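Local coordinates for protein tyrosinase (Aspergillus oryzae, PDB 6JUD) that probably uses a pair of copper ions and molecular oxygen to oxidise L-tyrosine and L-dopa to L-dopaquinone, feeding melanin synthesis, at residues Asp27-Glu32 against Pro171-Met176. The protein carries 2 engineered substitutions. Residues are numbered along the deposited sequence; the frame is centred on the assembly and turned at random.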
loop_
_atom_site.group_PDB
_atom_site.type_symbol
_atom_site.label_atom_id
_atom_site.label_comp_id
_atom_site.label_asym_id
_atom_site.label_seq_id
_atom_site.Cartn_x
_atom_site.Cartn_y
_atom_site.Cartn_z
ATOM N N ASP B 27 2.878 -7.585 19.079
ATOM C CA ASP B 27 1.475 -7.896 18.827
ATOM C C ASP B 27 0.768 -8.274 20.122
ATOM O O ASP B 27 -0.357 -7.835 20.367
ATOM C CB ASP B 27 1.309 -9.011 17.799
ATOM C CG ASP B 27 1.404 -8.530 16.362
ATOM O OD1 ASP B 27 1.558 -7.310 16.125
ATOM O OD2 ASP B 27 1.319 -9.386 15.454
ATOM N N ASP B 28 1.408 -9.098 20.957
ATOM C CA ASP B 28 0.743 -9.454 22.209
ATOM C C ASP B 28 0.539 -8.227 23.096
ATOM O O ASP B 28 -0.523 -8.073 23.705
ATOM C CB ASP B 28 1.535 -10.499 22.983
ATOM C CG ASP B 28 1.662 -11.815 22.241
ATOM O OD1 ASP B 28 0.741 -12.192 21.492
ATOM O OD2 ASP B 28 2.702 -12.477 22.419
ATOM N N TRP B 29 1.564 -7.392 23.141
ATOM C CA TRP B 29 1.544 -6.165 23.947
ATOM C C TRP B 29 0.437 -5.237 23.464
ATOM O O TRP B 29 -0.258 -4.597 24.255
ATOM C CB TRP B 29 2.915 -5.500 23.868
ATOM C CG TRP B 29 3.081 -4.160 24.509
ATOM C CD1 TRP B 29 3.284 -3.903 25.840
ATOM C CD2 TRP B 29 3.073 -2.881 23.860
ATOM N NE1 TRP B 29 3.398 -2.551 26.060
ATOM C CE2 TRP B 29 3.268 -1.904 24.855
ATOM C CE3 TRP B 29 2.911 -2.480 22.530
ATOM C CZ2 TRP B 29 3.309 -0.541 24.568
ATOM C CZ3 TRP B 29 2.953 -1.128 22.247
ATOM C CH2 TRP B 29 3.153 -0.174 23.257
ATOM N N TYR B 30 0.296 -5.161 22.138
ATOM C CA TYR B 30 -0.726 -4.284 21.573
ATOM C C TYR B 30 -2.110 -4.864 21.835
ATOM O O TYR B 30 -3.050 -4.181 22.247
ATOM C CB TYR B 30 -0.497 -4.048 20.069
ATOM C CG TYR B 30 -1.612 -3.148 19.548
ATOM C CD1 TYR B 30 -1.678 -1.825 19.975
ATOM C CD2 TYR B 30 -2.600 -3.626 18.697
ATOM C CE1 TYR B 30 -2.687 -0.984 19.534
ATOM C CE2 TYR B 30 -3.612 -2.789 18.261
ATOM C CZ TYR B 30 -3.651 -1.476 18.678
ATOM O OH TYR B 30 -4.668 -0.650 18.243
ATOM N N LEU B 31 -2.233 -6.167 21.590
ATOM C CA LEU B 31 -3.538 -6.795 21.733
ATOM C C LEU B 31 -4.051 -6.717 23.158
ATOM O O LEU B 31 -5.271 -6.656 23.352
ATOM C CB LEU B 31 -3.490 -8.250 21.251
ATOM C CG LEU B 31 -3.464 -8.395 19.725
ATOM C CD1 LEU B 31 -2.993 -9.777 19.310
ATOM C CD2 LEU B 31 -4.836 -8.069 19.135
ATOM N N GLU B 32 -3.170 -6.691 24.164
ATOM C CA GLU B 32 -3.712 -6.620 25.530
ATOM C C GLU B 32 -4.032 -5.171 25.879
ATOM O O GLU B 32 -4.485 -4.843 26.974
ATOM C CB GLU B 32 -2.821 -7.262 26.573
ATOM C CG GLU B 32 -1.357 -6.880 26.651
ATOM C CD GLU B 32 -0.549 -7.970 27.345
ATOM O OE1 GLU B 32 -1.193 -8.924 27.842
ATOM O OE2 GLU B 32 0.693 -7.888 27.398
ATOM N N PRO B 171 4.044 -6.362 12.373
ATOM C CA PRO B 171 3.210 -6.129 13.565
ATOM C C PRO B 171 1.945 -5.350 13.225
ATOM O O PRO B 171 1.921 -4.439 12.403
ATOM C CB PRO B 171 4.096 -5.251 14.448
ATOM C CG PRO B 171 5.483 -5.538 13.989
ATOM C CD PRO B 171 5.391 -5.791 12.511
ATOM N N ILE B 172 0.853 -5.678 13.913
ATOM C CA ILE B 172 -0.375 -4.914 13.768
ATOM C C ILE B 172 -0.151 -3.409 13.827
ATOM O O ILE B 172 -0.623 -2.661 12.967
ATOM C CB ILE B 172 -1.362 -5.313 14.882
ATOM C CG1 ILE B 172 -1.773 -6.782 14.846
ATOM C CG2 ILE B 172 -2.591 -4.410 14.812
ATOM C CD1 ILE B 172 -2.400 -7.306 16.120
ATOM N N LEU B 173 0.555 -2.950 14.854
ATOM C CA LEU B 173 0.777 -1.526 15.055
ATOM C C LEU B 173 1.530 -0.864 13.907
ATOM O O LEU B 173 1.300 0.312 13.622
ATOM C CB LEU B 173 1.588 -1.285 16.329
ATOM C CG LEU B 173 0.830 -0.785 17.543
ATOM C CD1 LEU B 173 1.816 -0.595 18.693
ATOM C CD2 LEU B 173 0.075 0.500 17.230
ATOM N N VAL B 174 2.447 -1.604 13.285
ATOM C CA VAL B 174 3.223 -1.022 12.178
ATOM C C VAL B 174 2.327 -0.744 10.987
ATOM O O VAL B 174 2.638 0.092 10.130
ATOM C CB VAL B 174 4.406 -1.953 11.847
ATOM C CG1 VAL B 174 5.035 -1.674 10.503
ATOM C CG2 VAL B 174 5.458 -1.830 12.954
ATOM N N THR B 175 1.167 -1.416 10.917
ATOM C CA THR B 175 0.287 -1.249 9.770
ATOM C C THR B 175 -0.866 -0.280 9.992
ATOM O O THR B 175 -1.752 -0.150 9.139
ATOM C CB THR B 175 -0.291 -2.616 9.329
ATOM O OG1 THR B 175 -1.224 -3.100 10.302
ATOM C CG2 THR B 175 0.835 -3.633 9.193
ATOM N N MET B 176 -0.880 0.425 11.114
ATOM C CA MET B 176 -1.908 1.397 11.467
ATOM C C MET B 176 -1.419 2.827 11.311
ATOM O O MET B 176 -0.522 3.260 12.035
ATOM C CB MET B 176 -2.329 1.171 12.927
ATOM C CG MET B 176 -3.052 -0.151 13.161
ATOM S SD MET B 176 -3.163 -0.556 14.921
ATOM C CE MET B 176 -3.758 1.005 15.579
HETATM O O HOH W 1 1.490 -4.801 17.125
#
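Leu173, Ile172 and Met176 lie together on one side of the Tyr30 ring, all obliquely; a CG anti to the backbone N (chi1 179°) directs that ring out from the helix toward them. The branch carbon CG of Leu173 makes an off-centre CH-pi contact, 4.1 Å from the centroid of the Tyr30 ring, while Ile172 CG2 approaches beside CE2. Met176 points back against the Tyr30 side chain, its SD 4.6 Å from the same centroid in a Met-aromatic contact. In the ring plane of Trp29, the edge atom CZ3 meets Leu173 CD1 at 3.8 Å. The helix 26-31 is thereby packed against the loop, with its 3-10 turn 173-175, that leads into strand 178-182 of the tyrosinase central domain; Leu43 of helix 41-55 also touches Trp29, Tyr30 and Leu173. Tyr30 OH is hydrogen-bonded to OD2 of Asp249 of the second subunit, placing this packing at the dimer interface. Asp27 illustrates how one carboxylate oxygen can serve two successive backbone N-H groups: Ile172 N reaches Asp27 OD1 directly (2.8 Å, 150° at the hydrogen), on the syn side and 19° out of the carboxylate plane, and a water donating to OD1 receives the N-H of Leu173.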